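Local coordinates for Ice-binding protein (Flavobacteriaceae bacterium, PDB 5UYT) that probably binds to the surface of ice crystals and limits their growth, acting as an antifreeze protein built on a right-handed beta-solenoid, at residues A[224-229]-A[412-417]; A[319-324]-A[345-350]; A[370-375]-A[391-396]; A[376-381]-A[395-400]; A[382-387]-A[401-406]. All blocks are in the same frame, centred on the assembly; numbering follows the deposited sequence.

Interaction 1 (A[224-229]-A[412-417]); sequences YTIFSG and FGINAQ
Thr225 and Ile226 meet Ile414 and Ala416 where an early and a late part of a right-handed beta-helix domain come together. Segment 224-229 lies on an early strand of the domain, and 412-417 is close to its end. Both pair with strand 397-404, one after the corner in that strand and one before it. Strand 224-228 thus appears to take the place in the coil that a continuation beyond Gln417 would otherwise fill.

The contact is mainly apolar. CG2 of Thr225 reaches CB of Ala416 at 3.6 Å and also lies 3.7 Å from the backbone O of Ala416. CG2 stands anti to the backbone N of Thr225, while OG1 lies beside that N (chi1 -57°). Further into the coil, Ile226 and Ile414 reach for each other tip to tip, their CD1 atoms 4.2 Å apart. CD1 of Ile226 is equally far, 4.2 Å, from CB of Ala416. Ile226 was modelled in two conformers, however, so these last two contacts are less certain than the one made by Thr225.

The polar groups look to other partners. Thr225 OG1 is hydrogen-bonded to Thr242 O, on the strand of the next coil, and Ile414 N bonds to Thr239 OG1. Tyr224 and Phe227 send their rings to helix 270-288, which flanks the coil.

On the far side of strand 415-417 the outward residues bond along the chain. Asn415 ND2 donates to Gln417 OE1 over 2.9 Å, arriving in the plane of the Gln417 carbonyl on a lone pair, although OE1 lies 28° out of the Asn415 amide plane.

Interaction 2 (A[319-324]-A[345-350]); sequences VLNGKV and STTVNA
Leu320 is bonded through its N to Ser345 and through its O to Thr347. Its N donates to Ser345 O over 2.9 Å at a fairly straight 164°, and its O accepts from Thr347 N, also at 2.9 Å. Val319 lies beside Ser345 and Leu320 beside Thr346, a short parallel ladder between successive coils of the beta-solenoid.

After it segment 345-350 makes a type II turn from Thr347 to Ala350, closed by a weak Ala350 N to Thr347 O bond. Thr347 O has a further donor in Thr346 OG1, at 2.9 Å and 43° above the carbonyl plane. With chi1 at 80°, that hydroxyl sits between its own backbone N and carbonyl carbon. The same oxygen is hydrogen-bonded to Asn374 N and to Thr377 OG1, so a buried hydroxyl ties one coil to the next. An alanine in place of Thr346 would probably leave Asn374 N and Thr377 OG1 without this partner, take one donor from Thr347 O and open a gap beside Leu320 CB.

The apolar atoms fill in around this network. CG2 of Thr346 lies 4.0 Å from CB of Leu320, whose CD2 touches CB of Ala350 at 3.9 Å. Outside, CG2 of Thr347 rests on the amide of Asn321, 3.6 Å from CG.

Strand 344-346 has strand 318-320 on one flank and, on the other, strand 371-373, just beyond which Asn374 N meets Thr346 OG1. Past the Leu320 end of the ladder, strand 323-327 runs between strands 305-307 and 351-355.

Interaction 3 (A[370-375]-A[391-396]); sequences AVDLND and IINTGV
Asn393 swings its CG anti to its own carbonyl carbon (chi1 -74°), and Asp372 carries its CG anti to the backbone N (chi1 -174°); with the side chains placed this way, amide and carboxylate cross at the outer face of a beta-solenoid sheet. Strands 371-373 and 390-392, from successive coils, pair here in parallel, with Asp372 beside Ile391 and Leu373 beside Ile392.

Leu373 O is gripped twice by Asn393. The backbone N comes in nearly along the C=O axis at 3.0 Å, while ND2, also 3.0 Å from Leu373 O, stands 50° above the carbonyl plane. Water 1 links the same amide to Asp372, donating to OD2 at 2.6 Å and accepting from Asn393 ND2 at 3.2 Å. An alanine at Asn393 would probably leave Leu373 O with just the backbone donor and deprive the bridging water of its link to this strand.

Beside the carboxylate lies Ile391, pointing the same way, its CD1 3.8 Å from Asp372 OD2. Leu373 N donates to Ile391 O over 2.9 Å, and Ile391 N donates to Val371 O. On the opposite face Leu373 and Ile392 point into the coil.

A type II turn then runs from Asn393 to Val396, with Gly395 at positive phi. It brings Val396 back against segment 370-375, where its CG2 lies 4.1 Å from CB of Leu373 and 3.3 Å from Asn374 O.

Interaction 4 (A[376-381]-A[395-400]); sequences YTKFKG and GVEIEG
One sheet of the right-handed beta-solenoid stacks strand 378-380 on the start of strand 397-404, and the residue pairs Lys378-Glu397, Phe379-Ile398 and Lys380-Glu399 lie side by side in parallel register. Four backbone bonds hold the ladder, from Glu397 N to Thr377 O (3.0 Å) through to Gly381 N to Glu399 O (2.9 Å). Both strands then turn a corner, at Gly381 and Gly400; a CB on Gly400 would run into Gly381 O.

At the other end, Gly395 presses its CA over one face of the Tyr376 ring, 3.9 Å from the centroid and offset toward the rim, a CH-pi contact with no room for a side chain on the glycine. Water 2 donates to both Thr377 O and Gly395 O. Inside the coil Phe379 CB meets Ile398 CG1 at 4.3 Å.

Outside, Lys378 and Glu397 run alongside each other, with CE 3.6 Å from OE1, but Lys378 NZ stays 4.5 Å from Glu397 OE1, beyond a salt bridge. Lys380 crosses Glu399, its CD and CE near OE1, and its NZ is bonded to Val352 O. The lysines of one strand and the glutamates of the next thus probably attract one another only loosely, leaving the backbone bonds and apolar interior to hold the strands.

Interaction 5 (A[382-387]-A[401-406]); sequences SVIGNN and RVLSTS
Ser382 and Arg401 meet at the edge of the guanidinium: NH1 donates to Ser382 OG over 2.8 Å, with the oxygen only 11° out of the guanidinium plane. The arginine gets there by bending at chi3 (75°), which turns NE away from an extended course. Its other nitrogens are also held, NE by Tyr224 O and NH2 by Val222 O, so several bonds fix the rotation of the group.

Next along the same face, Ile384 and Leu403 cross obliquely, CG1 of Ile384 lying 4.0 Å from CD1 of Leu403. Both side chains rest on Leu279 of helix 270-288, which packs along the outside of the coil. Val383 and Val402 point the other way, into the core of the right-handed beta-solenoid, where Val402 meets Val390 and Ile392. Here strands 382-385 and 401-404 run parallel as rungs of successive coils, joined by a ladder of backbone bonds such as Val383 N to Arg401 O at 2.9 Å and Gly385 N to Leu403 O at 2.9 Å.

The ladder ends with Thr405 N donating to Gly385 O over 3.0 Å. Ser404 OG accepts from Ser406 N at 3.2 Å, an ST turn, and CB of Ser406 comes within 3.2 Å of Asn387 OD1.

All five contacts belong to one beta-solenoid domain, the second of two ice-binding-like regions, and are linked coil to coil. Interactions 3, 4 and 5 follow the same two coils round their perimeter: 3 and 4 share Gly395 and Val396, and 4 runs into 5 through the corner in strand 397-404. Segment 345-350 of interaction 2 lies on the coil next to that of 370-387, joined to interaction 4 by a probable Ala350 O to Lys378 N bond of 2.9 Å. At the other end of this row interaction 1 sets both its segments against strand 397-404, with Gln417 N 2.8 Å from Ile398 O and Thr225 O 2.8 Å from Val402 N. Interactions 1 and 2 do not touch; their centres are 19 Å apart.

Interaction 1 (A[224-229]-A[412-417])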
# COMPACT_ATOMS: atom_id res chain seq x y z
N TYR A 224 13.68 24.32 -3.97
CA TYR A 224 13.40 24.72 -2.58
C TYR A 224 13.10 23.50 -1.73
O TYR A 224 12.58 22.50 -2.23
CB TYR A 224 12.20 25.66 -2.54
CG TYR A 224 12.50 27.09 -2.87
CD1 TYR A 224 12.63 28.05 -1.86
CD2 TYR A 224 12.62 27.51 -4.20
CE1 TYR A 224 12.91 29.37 -2.18
CE2 TYR A 224 12.89 28.83 -4.53
CZ TYR A 224 13.01 29.75 -3.50
OH TYR A 224 13.25 31.06 -3.79
N THR A 225 13.39 23.61 -0.45
CA THR A 225 13.12 22.56 0.49
C THR A 225 12.04 22.99 1.48
O THR A 225 11.27 22.15 1.94
CB THR A 225 14.42 22.16 1.18
OG1 THR A 225 15.36 21.77 0.17
CG2 THR A 225 14.21 20.99 2.16
N ILE A 226 12.05 24.26 1.90
CA ILE A 226 11.03 24.80 2.81
C ILE A 226 10.59 26.11 2.18
O ILE A 226 11.42 27.03 2.00
CB ILE A 226 11.60 25.09 4.22
CG1 ILE A 226 12.30 23.85 4.80
CG2 ILE A 226 10.51 25.61 5.16
CD1 ILE A 226 11.37 22.73 5.21
N PHE A 227 9.31 26.21 1.83
CA PHE A 227 8.85 27.38 1.08
C PHE A 227 7.39 27.69 1.36
O PHE A 227 6.55 26.78 1.34
CB PHE A 227 9.08 27.18 -0.43
CG PHE A 227 8.53 28.31 -1.27
CD1 PHE A 227 9.23 29.51 -1.39
CD2 PHE A 227 7.29 28.20 -1.92
CE1 PHE A 227 8.72 30.57 -2.16
CE2 PHE A 227 6.78 29.27 -2.68
CZ PHE A 227 7.51 30.45 -2.80
N SER A 228 7.10 28.98 1.59
CA SER A 228 5.70 29.45 1.62
C SER A 228 5.44 30.45 0.50
O SER A 228 6.23 31.38 0.28
CB SER A 228 5.32 30.14 2.95
OG SER A 228 3.94 30.54 2.87
N GLY A 229 4.33 30.26 -0.21
CA GLY A 229 3.86 31.33 -1.12
C GLY A 229 3.40 32.58 -0.39
O GLY A 229 3.34 33.68 -1.00
N PHE A 412 11.59 23.83 13.84
CA PHE A 412 12.30 23.74 15.11
C PHE A 412 13.35 22.62 15.01
O PHE A 412 13.00 21.44 15.05
CB PHE A 412 11.29 23.43 16.25
CG PHE A 412 10.28 24.52 16.47
CD1 PHE A 412 10.54 25.56 17.36
CD2 PHE A 412 9.07 24.51 15.80
CE1 PHE A 412 9.61 26.60 17.57
CE2 PHE A 412 8.15 25.55 15.99
CZ PHE A 412 8.41 26.59 16.88
N GLY A 413 14.64 22.97 14.86
CA GLY A 413 15.68 21.96 15.00
C GLY A 413 15.49 20.77 14.07
O GLY A 413 15.57 19.61 14.52
N ILE A 414 15.34 21.05 12.79
CA ILE A 414 15.02 20.00 11.79
C ILE A 414 16.21 19.77 10.85
O ILE A 414 17.18 20.56 10.84
CB ILE A 414 13.75 20.33 10.96
CG1 ILE A 414 14.00 21.48 9.96
CG2 ILE A 414 12.55 20.66 11.88
CD1 ILE A 414 12.81 21.62 8.98
N ASN A 415 16.14 18.68 10.08
CA ASN A 415 17.13 18.41 9.04
C ASN A 415 16.36 18.07 7.77
O ASN A 415 15.65 17.06 7.73
CB ASN A 415 18.09 17.31 9.45
CG ASN A 415 19.29 17.19 8.51
OD1 ASN A 415 20.48 17.26 8.94
ND2 ASN A 415 19.00 17.04 7.27
N ALA A 416 16.43 18.95 6.77
CA ALA A 416 15.55 18.77 5.62
C ALA A 416 16.40 18.83 4.36
O ALA A 416 17.14 19.80 4.17
CB ALA A 416 14.48 19.87 5.60
N GLN A 417 16.29 17.81 3.51
CA GLN A 417 17.14 17.69 2.35
C GLN A 417 16.33 17.40 1.11
O GLN A 417 15.62 16.40 1.05
CB GLN A 417 18.20 16.57 2.55
CG GLN A 417 19.16 16.90 3.73
CD GLN A 417 20.14 15.78 4.06
OE1 GLN A 417 20.36 15.44 5.26
NE2 GLN A 417 20.76 15.23 3.05

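Interaction 2 (A[319-324]-A[345-350])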
# COMPACT_ATOMS: atom_id res chain seq x y z
N VAL A 319 -4.38 11.78 10.34
CA VAL A 319 -3.37 11.65 11.38
C VAL A 319 -2.46 10.49 10.97
O VAL A 319 -2.95 9.37 10.77
CB VAL A 319 -4.00 11.35 12.76
CG1 VAL A 319 -2.92 11.18 13.83
CG2 VAL A 319 -4.94 12.50 13.16
N LEU A 320 -1.16 10.74 10.81
CA LEU A 320 -0.22 9.64 10.59
C LEU A 320 0.26 9.16 11.97
O LEU A 320 0.99 9.88 12.68
CB LEU A 320 0.98 10.11 9.75
CG LEU A 320 2.12 9.08 9.61
CD1 LEU A 320 1.62 7.82 8.92
CD2 LEU A 320 3.33 9.63 8.84
N ASN A 321 -0.18 7.95 12.35
CA ASN A 321 0.24 7.35 13.62
C ASN A 321 1.26 6.30 13.26
O ASN A 321 0.92 5.30 12.59
CB ASN A 321 -0.94 6.69 14.37
CG ASN A 321 -0.54 6.18 15.78
OD1 ASN A 321 0.61 5.78 16.03
ND2 ASN A 321 -1.51 6.21 16.72
N GLY A 322 2.51 6.52 13.68
CA GLY A 322 3.51 5.51 13.42
C GLY A 322 3.88 5.51 11.94
O GLY A 322 4.07 6.57 11.35
N LYS A 323 3.94 4.31 11.36
CA LYS A 323 4.55 4.15 10.06
C LYS A 323 3.56 3.92 8.92
O LYS A 323 2.61 3.13 9.07
CB LYS A 323 5.48 2.93 10.10
CG LYS A 323 6.19 2.66 8.76
CD LYS A 323 7.29 1.61 8.80
CE LYS A 323 6.79 0.26 9.25
NZ LYS A 323 7.88 -0.78 9.15
N VAL A 324 3.82 4.59 7.80
CA VAL A 324 3.24 4.20 6.51
C VAL A 324 4.41 3.85 5.57
O VAL A 324 5.42 4.55 5.56
CB VAL A 324 2.32 5.31 5.93
CG1 VAL A 324 3.08 6.61 5.65
CG2 VAL A 324 1.57 4.82 4.68
N SER A 345 -1.63 15.85 10.41
CA SER A 345 -0.84 15.91 11.65
C SER A 345 -0.27 14.52 11.87
O SER A 345 -0.66 13.57 11.18
CB SER A 345 -1.71 16.35 12.85
OG SER A 345 -2.75 15.40 13.09
N THR A 346 0.65 14.38 12.82
CA THR A 346 1.29 13.08 13.05
C THR A 346 1.50 12.85 14.54
O THR A 346 1.47 13.80 15.34
CB THR A 346 2.67 12.91 12.34
OG1 THR A 346 3.72 13.56 13.08
CG2 THR A 346 2.68 13.49 10.89
N THR A 347 1.79 11.60 14.88
CA THR A 347 2.32 11.30 16.21
C THR A 347 3.82 11.62 16.27
O THR A 347 4.49 11.74 15.22
CB THR A 347 2.12 9.83 16.56
OG1 THR A 347 2.76 9.00 15.61
CG2 THR A 347 0.58 9.48 16.59
N VAL A 348 4.36 11.75 17.48
CA VAL A 348 5.83 11.70 17.60
C VAL A 348 6.35 10.39 17.01
O VAL A 348 5.62 9.37 16.99
CB VAL A 348 6.34 11.92 19.05
CG1 VAL A 348 5.83 13.28 19.57
CG2 VAL A 348 5.88 10.78 19.99
N ASN A 349 7.56 10.41 16.47
CA ASN A 349 8.21 9.21 15.92
C ASN A 349 7.46 8.63 14.72
O ASN A 349 7.72 7.47 14.34
CB ASN A 349 8.31 8.07 16.97
CG ASN A 349 9.40 8.24 18.01
OD1 ASN A 349 9.32 7.63 19.13
ND2 ASN A 349 10.45 8.94 17.66
N ALA A 350 6.56 9.40 14.09
CA ALA A 350 5.89 8.86 12.90
C ALA A 350 6.92 8.72 11.76
O ALA A 350 8.00 9.33 11.81
CB ALA A 350 4.71 9.77 12.46

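Interaction 3 (A[370-375]-A[391-396])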
# COMPACT_ATOMS: atom_id res chain seq x y z
N ALA A 370 -3.73 22.74 7.03
CA ALA A 370 -2.47 22.85 7.79
C ALA A 370 -1.66 21.55 7.77
O ALA A 370 -2.21 20.46 7.52
CB ALA A 370 -2.78 23.25 9.24
N VAL A 371 -0.36 21.68 7.98
CA VAL A 371 0.55 20.50 8.03
C VAL A 371 1.34 20.61 9.33
O VAL A 371 1.96 21.64 9.57
CB VAL A 371 1.53 20.52 6.83
CG1 VAL A 371 2.58 19.40 6.95
CG2 VAL A 371 0.74 20.38 5.50
N ASP A 372 1.28 19.58 10.16
CA ASP A 372 2.04 19.61 11.42
C ASP A 372 2.78 18.28 11.52
O ASP A 372 2.15 17.21 11.59
CB ASP A 372 1.09 19.79 12.58
CG ASP A 372 1.81 19.96 13.90
OD1 ASP A 372 2.89 19.38 14.08
OD2 ASP A 372 1.28 20.70 14.77
N LEU A 373 4.10 18.34 11.43
CA LEU A 373 4.93 17.11 11.53
C LEU A 373 5.46 17.06 12.95
O LEU A 373 6.17 17.99 13.36
CB LEU A 373 6.09 17.12 10.50
CG LEU A 373 5.56 17.21 9.04
CD1 LEU A 373 6.77 17.11 8.14
CD2 LEU A 373 4.56 16.07 8.72
N ASN A 374 5.00 16.08 13.73
CA ASN A 374 5.32 16.04 15.18
C ASN A 374 6.77 15.60 15.44
O ASN A 374 7.44 15.11 14.51
CB ASN A 374 4.31 15.09 15.86
CG ASN A 374 3.95 15.53 17.26
OD1 ASN A 374 4.70 16.25 17.91
ND2 ASN A 374 2.80 15.04 17.75
N ASP A 375 7.27 15.78 16.68
CA ASP A 375 8.70 15.60 17.01
C ASP A 375 9.25 14.27 16.47
O ASP A 375 8.63 13.21 16.66
CB ASP A 375 8.96 15.58 18.52
CG ASP A 375 8.39 16.78 19.28
OD1 ASP A 375 7.59 17.58 18.75
OD2 ASP A 375 8.77 16.89 20.48
N ILE A 391 3.76 23.58 10.85
CA ILE A 391 4.72 23.45 11.96
C ILE A 391 5.54 22.20 11.74
O ILE A 391 4.97 21.11 11.51
CB ILE A 391 4.00 23.33 13.32
CG1 ILE A 391 3.13 24.55 13.56
CG2 ILE A 391 5.02 23.15 14.47
CD1 ILE A 391 2.23 24.42 14.79
N ILE A 392 6.86 22.32 11.82
CA ILE A 392 7.74 21.16 11.70
C ILE A 392 8.56 21.13 12.98
O ILE A 392 9.39 22.02 13.24
CB ILE A 392 8.65 21.20 10.47
CG1 ILE A 392 7.88 21.64 9.21
CG2 ILE A 392 9.28 19.81 10.27
CD1 ILE A 392 8.72 21.74 7.96
N ASN A 393 8.25 20.13 13.80
CA ASN A 393 8.73 20.09 15.20
C ASN A 393 10.12 19.51 15.38
O ASN A 393 10.72 18.99 14.45
CB ASN A 393 7.68 19.30 16.06
CG ASN A 393 6.41 20.12 16.32
OD1 ASN A 393 6.43 21.09 17.12
ND2 ASN A 393 5.31 19.78 15.62
N THR A 394 10.62 19.64 16.61
CA THR A 394 11.98 19.24 16.93
C THR A 394 12.39 17.89 16.32
O THR A 394 11.72 16.89 16.53
CB THR A 394 12.09 19.10 18.45
OG1 THR A 394 11.78 20.38 19.05
CG2 THR A 394 13.53 18.66 18.85
N GLY A 395 13.52 17.87 15.61
CA GLY A 395 14.14 16.61 15.28
C GLY A 395 13.57 15.98 14.02
O GLY A 395 14.06 14.94 13.60
N VAL A 396 12.55 16.60 13.41
CA VAL A 396 11.97 16.03 12.18
C VAL A 396 13.06 15.94 11.11
O VAL A 396 13.89 16.88 10.99
CB VAL A 396 10.79 16.90 11.71
CG1 VAL A 396 10.41 16.53 10.25
CG2 VAL A 396 9.58 16.67 12.61
O HOH W 1 2.61 20.87 16.94

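Interaction 4 (A[376-381]-A[395-400])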
# COMPACT_ATOMS: atom_id res chain seq x y z
N TYR A 376 10.42 14.32 15.87
CA TYR A 376 11.16 13.11 15.45
C TYR A 376 10.43 12.29 14.40
O TYR A 376 10.71 11.10 14.20
CB TYR A 376 11.68 12.28 16.69
CG TYR A 376 12.71 13.08 17.41
CD1 TYR A 376 14.00 13.16 16.89
CD2 TYR A 376 12.37 13.88 18.51
CE1 TYR A 376 14.96 13.95 17.50
CE2 TYR A 376 13.34 14.69 19.14
CZ TYR A 376 14.61 14.73 18.60
OH TYR A 376 15.58 15.53 19.19
N THR A 377 9.55 12.94 13.66
CA THR A 377 8.95 12.30 12.46
C THR A 377 9.97 12.21 11.32
O THR A 377 10.78 13.12 11.15
CB THR A 377 7.70 13.06 12.06
OG1 THR A 377 6.71 12.83 13.10
CG2 THR A 377 7.18 12.60 10.69
N LYS A 378 9.98 11.08 10.62
CA LYS A 378 10.86 10.88 9.47
C LYS A 378 9.95 10.92 8.26
O LYS A 378 9.27 9.92 7.93
CB LYS A 378 11.64 9.54 9.56
CG LYS A 378 12.61 9.54 10.75
CD LYS A 378 13.41 8.25 10.84
CE LYS A 378 14.53 8.45 11.87
NZ LYS A 378 15.21 7.15 12.07
N PHE A 379 9.91 12.08 7.60
CA PHE A 379 8.96 12.29 6.52
C PHE A 379 9.67 12.22 5.17
O PHE A 379 10.86 12.60 5.08
CB PHE A 379 8.19 13.65 6.67
CG PHE A 379 6.76 13.59 6.14
CD1 PHE A 379 5.76 13.00 6.91
CD2 PHE A 379 6.44 14.06 4.86
CE1 PHE A 379 4.44 12.87 6.43
CE2 PHE A 379 5.13 13.94 4.38
CZ PHE A 379 4.15 13.34 5.16
N LYS A 380 8.97 11.73 4.14
CA LYS A 380 9.57 11.58 2.81
C LYS A 380 8.58 12.04 1.75
O LYS A 380 7.37 11.79 1.87
CB LYS A 380 10.00 10.12 2.55
CG LYS A 380 11.12 9.71 3.53
CD LYS A 380 11.73 8.35 3.27
CE LYS A 380 12.73 7.95 4.37
NZ LYS A 380 12.13 8.01 5.76
N GLY A 381 9.11 12.71 0.74
CA GLY A 381 8.30 13.16 -0.40
C GLY A 381 8.12 14.67 -0.39
O GLY A 381 8.65 15.35 0.50
N GLY A 395 13.52 17.87 15.61
CA GLY A 395 14.14 16.61 15.28
C GLY A 395 13.57 15.98 14.02
O GLY A 395 14.06 14.94 13.60
N VAL A 396 12.55 16.60 13.41
CA VAL A 396 11.97 16.03 12.18
C VAL A 396 13.06 15.94 11.11
O VAL A 396 13.89 16.88 10.99
CB VAL A 396 10.79 16.90 11.71
CG1 VAL A 396 10.41 16.53 10.25
CG2 VAL A 396 9.58 16.67 12.61
N GLU A 397 13.05 14.83 10.34
CA GLU A 397 13.96 14.68 9.19
C GLU A 397 13.04 14.64 7.98
O GLU A 397 12.03 13.91 7.99
CB GLU A 397 14.73 13.35 9.31
CG GLU A 397 15.65 13.35 10.52
CD GLU A 397 16.33 12.00 10.78
OE1 GLU A 397 16.09 11.06 10.01
OE2 GLU A 397 17.10 11.93 11.75
N ILE A 398 13.36 15.44 6.96
CA ILE A 398 12.61 15.44 5.70
C ILE A 398 13.57 15.08 4.54
O ILE A 398 14.66 15.68 4.40
CB ILE A 398 12.00 16.85 5.44
CG1 ILE A 398 10.81 17.11 6.40
CG2 ILE A 398 11.54 17.05 3.98
CD1 ILE A 398 10.83 18.54 6.89
N GLU A 399 13.20 14.06 3.77
CA GLU A 399 13.86 13.77 2.49
C GLU A 399 12.80 14.14 1.47
O GLU A 399 11.85 13.37 1.23
CB GLU A 399 14.25 12.30 2.40
CG GLU A 399 14.97 11.87 1.15
CD GLU A 399 15.19 10.36 1.10
OE1 GLU A 399 14.89 9.68 2.12
OE2 GLU A 399 15.70 9.84 0.05
N GLY A 400 12.93 15.34 0.93
CA GLY A 400 11.87 15.88 0.06
C GLY A 400 11.74 17.36 0.36
O GLY A 400 12.73 18.05 0.45
O HOH W 2 13.47 12.36 12.80

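Interaction 5 (A[382-387]-A[401-406])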
# COMPACT_ATOMS: atom_id res chain seq x y z
N SER A 382 7.38 15.18 -1.37
CA SER A 382 7.13 16.62 -1.47
C SER A 382 5.71 16.92 -0.98
O SER A 382 4.73 16.45 -1.57
CB SER A 382 7.30 17.07 -2.92
OG SER A 382 8.64 16.94 -3.32
N VAL A 383 5.61 17.68 0.11
CA VAL A 383 4.31 18.00 0.69
C VAL A 383 3.96 19.38 0.17
O VAL A 383 4.76 20.33 0.27
CB VAL A 383 4.35 18.12 2.23
CG1 VAL A 383 2.94 18.46 2.75
CG2 VAL A 383 4.86 16.85 2.86
N ILE A 384 2.77 19.49 -0.40
CA ILE A 384 2.28 20.79 -0.82
C ILE A 384 0.97 21.04 -0.13
O ILE A 384 -0.06 20.47 -0.51
CB ILE A 384 2.05 20.87 -2.32
CG1 ILE A 384 3.29 20.40 -3.07
CG2 ILE A 384 1.66 22.30 -2.70
CD1 ILE A 384 3.20 20.62 -4.56
N GLY A 385 1.05 21.90 0.89
CA GLY A 385 -0.09 22.28 1.69
C GLY A 385 -0.75 23.49 1.06
O GLY A 385 -0.19 24.14 0.16
N ASN A 386 -1.96 23.78 1.54
CA ASN A 386 -2.80 24.82 0.97
C ASN A 386 -3.61 25.47 2.07
O ASN A 386 -4.35 24.76 2.78
CB ASN A 386 -3.77 24.21 -0.05
CG ASN A 386 -4.66 25.24 -0.73
OD1 ASN A 386 -5.89 25.09 -0.73
ND2 ASN A 386 -4.05 26.26 -1.34
N ASN A 387 -3.48 26.78 2.21
CA ASN A 387 -4.21 27.56 3.20
C ASN A 387 -4.18 26.97 4.60
O ASN A 387 -5.20 26.50 5.11
CB ASN A 387 -5.64 27.81 2.70
CG ASN A 387 -5.66 28.59 1.42
OD1 ASN A 387 -4.77 29.41 1.17
ND2 ASN A 387 -6.64 28.33 0.57
N ARG A 401 10.51 17.85 0.50
CA ARG A 401 10.30 19.29 0.74
C ARG A 401 8.98 19.52 1.42
O ARG A 401 8.08 18.71 1.31
CB ARG A 401 10.42 20.15 -0.54
CG ARG A 401 9.74 19.61 -1.77
CD ARG A 401 10.14 20.41 -3.04
NE ARG A 401 11.49 20.14 -3.58
CZ ARG A 401 11.87 19.01 -4.19
NH1 ARG A 401 11.01 17.95 -4.35
NH2 ARG A 401 13.10 18.91 -4.68
N VAL A 402 8.87 20.64 2.12
CA VAL A 402 7.59 21.02 2.70
C VAL A 402 7.25 22.43 2.22
O VAL A 402 8.02 23.36 2.43
CB VAL A 402 7.68 21.01 4.23
CG1 VAL A 402 6.37 21.52 4.79
CG2 VAL A 402 7.98 19.59 4.74
N LEU A 403 6.11 22.55 1.53
CA LEU A 403 5.75 23.74 0.79
C LEU A 403 4.32 24.08 1.21
O LEU A 403 3.56 23.18 1.52
CB LEU A 403 5.77 23.47 -0.74
CG LEU A 403 7.00 22.66 -1.22
CD1 LEU A 403 6.81 22.30 -2.67
CD2 LEU A 403 8.24 23.54 -1.12
N SER A 404 3.97 25.36 1.24
CA SER A 404 2.57 25.73 1.41
C SER A 404 2.27 26.87 0.48
O SER A 404 3.06 27.83 0.39
CB SER A 404 2.20 26.19 2.84
OG SER A 404 0.79 26.53 2.85
N THR A 405 1.13 26.79 -0.17
CA THR A 405 0.69 27.86 -1.06
C THR A 405 0.40 29.11 -0.27
O THR A 405 0.52 30.25 -0.79
CB THR A 405 -0.59 27.47 -1.80
OG1 THR A 405 -1.64 27.27 -0.84
CG2 THR A 405 -0.37 26.25 -2.63
N SER A 406 -0.05 28.92 0.96
CA SER A 406 -0.46 30.03 1.79
C SER A 406 -0.47 29.61 3.25
O SER A 406 -1.11 28.64 3.63
CB SER A 406 -1.83 30.55 1.39
OG SER A 406 -2.08 31.70 2.14